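PDB 2II2: alpha-11 giardin, which binds calcium as an unusual member of the annexin family and probably helps the parasite Giardia attach to the intestinal mucosa. Local coordinates for residues A[86-89]-A[90-94]; A[247-250]-A[251-255]. All coordinates share one frame; numbering follows the deposited sequence.

Contact 1: residues A[86-89]-A[90-94]; sequences KAMK and NVNDF
Asn92 reaches back against Met88 at the end of helix 76-89, the two side chains crossing at a slant rather than lying alongside. The touching atom is Asn92 OD1, which sits 3.5 Å from Met88 CA and 3.7 Å from Met88 CG, so the amide oxygen meets the root of the methionine and not its sulfur. The other end of that amide points elsewhere: Asn92 ND2 donates to Gln131 O, which helps to fix the rotation of the amide and so to hold OD1 against Met88. Next to this pair, Ala87 CB and Asp93 CB pack at 4.0 Å. Asp93 CG lies anti to its own N (chi1 178°), and the carboxylate turns to cap helix 94-102, with a weak bond from Ala96 N to OD1.

The backbone ties the turn together. Asp93 N donates to Ala87 O at 2.9 Å with an N-H...O angle of 162°, while Asn92 CA approaches the same oxygen at 3.3 Å in a CA-H...O contact. Ala87 O thus accepts from an amide six residues on instead of from Val91 N. Asn90 N gives its proton to a water at 2.9 Å, whose own two protons are shared among several carbonyls, Lys86 O and Val91 O included.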
ATOM      1  N   LYS A  86       6.909 -10.378  -5.524  1.00 10.89           N
ATOM      2  CA  LYS A  86       7.786 -10.520  -4.377  1.00 10.43           C
ATOM      3  C   LYS A  86       7.023 -11.088  -3.181  1.00  9.77           C
ATOM      4  O   LYS A  86       7.536 -11.936  -2.431  1.00 10.29           O
ATOM      5  CB  LYS A  86       8.415  -9.177  -4.011  1.00 10.87           C
ATOM      6  CG  LYS A  86       9.334  -9.263  -2.836  1.00 13.41           C
ATOM      7  CD  LYS A  86       9.850  -7.908  -2.390  1.00 14.10           C
ATOM      8  CE  LYS A  86      10.865  -8.113  -1.263  1.00 16.18           C
ATOM      9  NZ  LYS A  86      11.259  -6.865  -0.572  1.00 19.09           N
ATOM     10  N   ALA A  87       5.806 -10.601  -3.002  1.00  8.76           N
ATOM     11  CA  ALA A  87       5.002 -11.019  -1.869  1.00  8.41           C
ATOM     12  C   ALA A  87       4.669 -12.501  -1.906  1.00  8.64           C
ATOM     13  O   ALA A  87       4.449 -13.106  -0.864  1.00  9.62           O
ATOM     14  CB  ALA A  87       3.711 -10.214  -1.843  1.00  9.06           C
ATOM     15  N   MET A  88       4.572 -13.073  -3.101  1.00  8.61           N
ATOM     16  CA  MET A  88       4.117 -14.463  -3.235  1.00 10.39           C
ATOM     17  C   MET A  88       5.245 -15.453  -3.494  1.00 10.81           C
ATOM     18  O   MET A  88       5.017 -16.655  -3.540  1.00 12.62           O
ATOM     19  CB  MET A  88       3.062 -14.559  -4.328  1.00  9.80           C
ATOM     20  CG  MET A  88       1.814 -13.787  -3.948  1.00 11.11           C
ATOM     21  SD  MET A  88       0.441 -13.917  -5.080  1.00 13.03           S
ATOM     22  CE  MET A  88       0.026 -15.635  -4.888  1.00 13.36           C
ATOM     23  N   LYS A  89       6.452 -14.948  -3.668  1.00 11.95           N
ATOM     24  CA  LYS A  89       7.586 -15.795  -4.032  1.00 13.33           C
ATOM     25  C   LYS A  89       7.854 -16.887  -2.993  1.00 13.36           C
ATOM     26  O   LYS A  89       8.095 -18.060  -3.347  1.00 14.77           O
ATOM     27  CB  LYS A  89       8.833 -14.949  -4.249  1.00 13.28           C
ATOM     28  CG  LYS A  89      10.020 -15.781  -4.731  1.00 15.91           C
ATOM     29  CD  LYS A  89      11.293 -14.954  -4.864  1.00 19.53           C
ATOM     30  CE  LYS A  89      12.438 -15.808  -5.407  1.00 22.12           C
ATOM     31  NZ  LYS A  89      12.165 -16.298  -6.785  1.00 23.98           N
ATOM     32  N   ASN A  90       7.849 -16.512  -1.716  1.00 13.46           N
ATOM     33  CA  ASN A  90       8.050 -17.466  -0.626  1.00 14.35           C
ATOM     34  C   ASN A  90       6.776 -17.464   0.231  1.00 14.08           C
ATOM     35  O   ASN A  90       5.690 -17.552  -0.326  1.00 15.47           O
ATOM     36  CB  ASN A  90       9.361 -17.131   0.107  1.00 15.68           C
ATOM     37  CG  ASN A  90      10.582 -17.184  -0.828  1.00 16.56           C
ATOM     38  OD1 ASN A  90      10.921 -18.242  -1.348  1.00 18.27           O
ATOM     39  ND2 ASN A  90      11.207 -16.036  -1.063  1.00 19.43           N
ATOM     40  N   VAL A  91       6.855 -17.379   1.551  1.00 12.67           N
ATOM     41  CA  VAL A  91       5.607 -17.369   2.334  1.00 12.38           C
ATOM     42  C   VAL A  91       4.833 -16.096   1.946  1.00 11.16           C
ATOM     43  O   VAL A  91       5.406 -15.001   1.883  1.00 12.70           O
ATOM     44  CB  VAL A  91       5.870 -17.423   3.842  1.00 13.08           C
ATOM     45  CG1 VAL A  91       4.581 -17.362   4.620  1.00 14.18           C
ATOM     46  CG2 VAL A  91       6.662 -18.682   4.219  1.00 13.99           C
ATOM     47  N   ASN A  92       3.538 -16.223   1.674  1.00 10.10           N
ATOM     48  CA  ASN A  92       2.762 -15.063   1.242  1.00  9.32           C
ATOM     49  C   ASN A  92       2.831 -13.921   2.240  1.00  9.10           C
ATOM     50  O   ASN A  92       2.537 -14.093   3.424  1.00 10.71           O
ATOM     51  CB  ASN A  92       1.310 -15.416   0.984  1.00  8.89           C
ATOM     52  CG  ASN A  92       1.141 -16.302  -0.229  1.00  9.88           C
ATOM     53  OD1 ASN A  92       1.911 -16.227  -1.192  1.00 10.74           O
ATOM     54  ND2 ASN A  92       0.115 -17.141  -0.201  1.00 10.35           N
ATOM     55  N   ASP A  93       3.228 -12.753   1.744  1.00  8.29           N
ATOM     56  CA  ASP A  93       3.220 -11.531   2.552  1.00  8.16           C
ATOM     57  C   ASP A  93       1.875 -10.862   2.292  1.00  7.27           C
ATOM     58  O   ASP A  93       1.682 -10.104   1.302  1.00  7.83           O
ATOM     59  CB  ASP A  93       4.355 -10.604   2.122  1.00  8.23           C
ATOM     60  CG  ASP A  93       4.382  -9.293   2.889  1.00  8.46           C
ATOM     61  OD1 ASP A  93       3.428  -9.042   3.648  1.00  9.61           O
ATOM     62  OD2 ASP A  93       5.335  -8.511   2.727  1.00  9.59           O
ATOM     63  N   PHE A  94       0.893 -11.193   3.130  1.00  7.47           N
ATOM     64  CA  PHE A  94      -0.423 -10.624   2.949  1.00  7.19           C
ATOM     65  C   PHE A  94      -0.422  -9.108   3.084  1.00  7.13           C
ATOM     66  O   PHE A  94      -1.265  -8.441   2.468  1.00  7.28           O
ATOM     67  CB  PHE A  94      -1.436 -11.230   3.924  1.00  7.73           C
ATOM     68  CG  PHE A  94      -1.880 -12.604   3.538  1.00  8.21           C
ATOM     69  CD1 PHE A  94      -1.615 -13.672   4.370  1.00 11.38           C
ATOM     70  CD2 PHE A  94      -2.559 -12.837   2.347  1.00  9.56           C
ATOM     71  CE1 PHE A  94      -2.043 -14.972   4.039  1.00 12.97           C
ATOM     72  CE2 PHE A  94      -2.982 -14.137   2.002  1.00 11.61           C
ATOM     73  CZ  PHE A  94      -2.723 -15.194   2.852  1.00 12.26           C
TER
HETATM   74  O   HOH W   1       7.176 -14.130  -0.240  1.00 13.16           O

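Contact 2: residues A[247-250]-A[251-255]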
ATOM      1  N   GLN A 247       7.141  -2.383  15.738  1.00 10.00           N
ATOM      2  CA  GLN A 247       8.339  -2.310  16.559  1.00 11.61           C
ATOM      3  C   GLN A 247       9.601  -2.743  15.801  1.00 11.50           C
ATOM      4  O   GLN A 247      10.694  -2.196  16.004  1.00 12.85           O
ATOM      5  CB  GLN A 247       8.186  -3.181  17.828  1.00 14.25           C
ATOM      6  CG  GLN A 247       7.036  -2.825  18.758  1.00 16.42           C
ATOM      7  CD  GLN A 247       7.480  -1.973  19.921  1.00 16.54           C
ATOM      8  OE1 GLN A 247       6.947  -0.878  20.170  1.00 18.94           O
ATOM      9  NE2 GLN A 247       8.460  -2.472  20.646  1.00 16.26           N
ATOM     10  N   ASN A 248       9.454  -3.738  14.937  1.00  9.78           N
ATOM     11  CA  ASN A 248      10.586  -4.267  14.197  1.00 10.33           C
ATOM     12  C   ASN A 248      10.952  -3.297  13.083  1.00  9.73           C
ATOM     13  O   ASN A 248      10.138  -3.057  12.163  1.00  9.84           O
ATOM     14  CB  ASN A 248      10.208  -5.602  13.575  1.00 11.24           C
ATOM     15  CG  ASN A 248      11.377  -6.226  12.875  1.00 12.24           C
ATOM     16  OD1 ASN A 248      11.599  -5.975  11.706  1.00 12.24           O
ATOM     17  ND2 ASN A 248      12.217  -6.932  13.625  1.00 16.40           N
ATOM     18  N   ASP A 249      12.159  -2.730  13.155  1.00 10.34           N
ATOM     19  CA  ASP A 249      12.544  -1.730  12.153  1.00 10.26           C
ATOM     20  C   ASP A 249      12.557  -2.272  10.727  1.00 10.25           C
ATOM     21  O   ASP A 249      12.117  -1.601   9.799  1.00 10.49           O
ATOM     22  CB  ASP A 249      13.921  -1.127  12.452  1.00 11.69           C
ATOM     23  CG  ASP A 249      13.887   0.018  13.459  1.00 12.57           C
ATOM     24  OD1 ASP A 249      12.799   0.382  13.954  1.00 13.67           O
ATOM     25  OD2 ASP A 249      14.978   0.582  13.717  1.00 15.02           O
ATOM     26  N   ASP A 250      13.056  -3.482  10.533  1.00 10.39           N
ATOM     27  CA  ASP A 250      13.119  -3.995   9.170  1.00 10.31           C
ATOM     28  C   ASP A 250      11.730  -4.000   8.567  1.00  9.39           C
ATOM     29  O   ASP A 250      11.500  -3.539   7.413  1.00 10.35           O
ATOM     30  CB  ASP A 250      13.724  -5.394   9.154  1.00 11.66           C
ATOM     31  CG  ASP A 250      15.219  -5.390   9.344  1.00 13.76           C
ATOM     32  OD1 ASP A 250      15.855  -4.326   9.379  1.00 16.32           O
ATOM     33  OD2 ASP A 250      15.775  -6.489   9.474  1.00 18.49           O
ATOM     34  N   MET A 251      10.765  -4.481   9.348  1.00  9.00           N
ATOM     35  CA  MET A 251       9.380  -4.514   8.845  1.00  8.67           C
ATOM     36  C   MET A 251       8.759  -3.116   8.701  1.00  7.69           C
ATOM     37  O   MET A 251       8.096  -2.821   7.702  1.00  8.00           O
ATOM     38  CB  MET A 251       8.499  -5.385   9.737  1.00  8.66           C
ATOM     39  CG  MET A 251       8.953  -6.836   9.758  1.00 10.23           C
ATOM     40  SD  MET A 251       7.954  -7.871  10.854  1.00 13.04           S
ATOM     41  CE  MET A 251       6.347  -7.787  10.015  1.00 14.44           C
ATOM     42  N   ALA A 252       8.963  -2.267   9.709  1.00  7.36           N
ATOM     43  CA  ALA A 252       8.357  -0.934   9.663  1.00  7.22           C
ATOM     44  C   ALA A 252       8.867  -0.167   8.431  1.00  6.58           C
ATOM     45  O   ALA A 252       8.087   0.481   7.725  1.00  6.30           O
ATOM     46  CB  ALA A 252       8.722  -0.177  10.901  1.00  7.49           C
ATOM     47  N   TYR A 253      10.169  -0.235   8.169  1.00  6.97           N
ATOM     48  CA  TYR A 253      10.732   0.510   7.064  1.00  6.80           C
ATOM     49  C   TYR A 253      10.345  -0.108   5.725  1.00  7.29           C
ATOM     50  O   TYR A 253      10.058   0.623   4.760  1.00  7.58           O
ATOM     51  CB  TYR A 253      12.261   0.577   7.162  1.00  8.04           C
ATOM     52  CG  TYR A 253      12.807   1.574   8.154  1.00  8.61           C
ATOM     53  CD1 TYR A 253      12.667   1.354   9.537  1.00  9.44           C
ATOM     54  CD2 TYR A 253      13.524   2.702   7.721  1.00  9.79           C
ATOM     55  CE1 TYR A 253      13.189   2.251  10.463  1.00 10.81           C
ATOM     56  CE2 TYR A 253      14.068   3.613   8.670  1.00 10.64           C
ATOM     57  CZ  TYR A 253      13.902   3.352  10.022  1.00 10.93           C
ATOM     58  OH  TYR A 253      14.411   4.235  10.940  1.00 13.11           O
ATOM     59  N   GLU A 254      10.306  -1.440   5.678  1.00  7.11           N
ATOM     60  CA  GLU A 254       9.844  -2.128   4.477  1.00  8.80           C
ATOM     61  C   GLU A 254       8.433  -1.700   4.090  1.00  7.35           C
ATOM     62  O   GLU A 254       8.152  -1.380   2.925  1.00  8.17           O
ATOM     63  CB  GLU A 254       9.884  -3.627   4.740  1.00  9.91           C
ATOM     64  CG  GLU A 254       9.337  -4.516   3.707  1.00 12.49           C
ATOM     65  CD  GLU A 254       9.218  -5.952   4.194  1.00 14.51           C
ATOM     66  OE1 GLU A 254       9.088  -6.200   5.426  1.00 13.98           O
ATOM     67  OE2 GLU A 254       9.230  -6.844   3.320  1.00 17.74           O
ATOM     68  N   GLN A 255       7.533  -1.733   5.058  1.00  7.38           N
ATOM     69  CA  GLN A 255       6.135  -1.353   4.822  1.00  7.07           C
ATOM     70  C   GLN A 255       6.026   0.121   4.444  1.00  6.50           C
ATOM     71  O   GLN A 255       5.340   0.491   3.455  1.00  7.25           O
ATOM     72  CB  GLN A 255       5.300  -1.638   6.065  1.00  7.98           C
ATOM     73  CG  GLN A 255       5.182  -3.105   6.378  1.00  7.35           C
ATOM     74  CD  GLN A 255       4.637  -3.336   7.761  1.00  7.72           C
ATOM     75  OE1 GLN A 255       3.837  -2.536   8.269  1.00  7.57           O
ATOM     76  NE2 GLN A 255       4.971  -4.478   8.334  1.00  7.67           N
TER
HETATM   77  O   HOH W   2      14.262   3.350  13.473  1.00 13.72           O
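Asn248 OD1 accepts from Met251 N at 2.9 Å, with an N-H...O angle of 161° and the donor in the plane of the side-chain carbonyl. The same oxygen lies 3.4 Å from Met251 CG, and the asparagine and methionine side chains cross at about a right angle. What carries the amide over the helix start is the first torsion of Asn248, with CG anti to the backbone N (chi1 -176°). The main chain of this residue contributes as well: Ala252 N donates to Asn248 O at 2.8 Å, opening the helical series that Tyr253 N to Asp249 O and Glu254 N to Asp250 O continue.

In the first turn, Asp249 and Tyr253, four residues apart, run side by side in the same direction. The closest approach to the ring is from the backbone, Asp249 O lying 3.0 Å from Tyr253 CD1 at the ring edge, near its plane. Asp249 CG stands 3.8 Å from Tyr253 CE1, the carboxylate and ring planes are 62° apart, and Asp249 OD1 also lies at the ring edge, in its plane. A water joins their ends, donating to Asp249 OD2 at 2.9 Å and lying 2.7 Å from Tyr253 OH.

Further out, Arg287 forms a salt bridge with Asp249 OD1, and Ser290 N donates to Tyr253 OH, while Phe288 meets the tyrosine ring edge-to-face. Asp250 OD1 is paired with Lys295. The two aspartates in the first turn would probably also interact favourably with the helix dipole. These outer bonds fasten the turn to helix 280-287 and the chain beyond; the Asn248 bond to Met251 N, three residues on, makes this an asparagine N-cap, here starting helix 249-263 within the annexin domain.

How the contacts relate
Contact 1 comes first along the chain, at the junction of helix 76-89 with helix 94-102; contact 2 follows more than 150 residues later, at the start of helix 249-263. Their centres are nevertheless only 16 Å apart, and the two meet where Asp93 OD2 comes within 4.3 Å of Glu254 OE2, an approach of like charges. Helix 94-102 gives a second connection, since its Arg95 touches Met251 and Gln255. Each contact contains a side-chain N-cap, weak at Asp93, so two helix starts distant in sequence lie close together in this all-helical annexin fold. The pair therefore marks a place where early and late parts of the single chain are packed against each other.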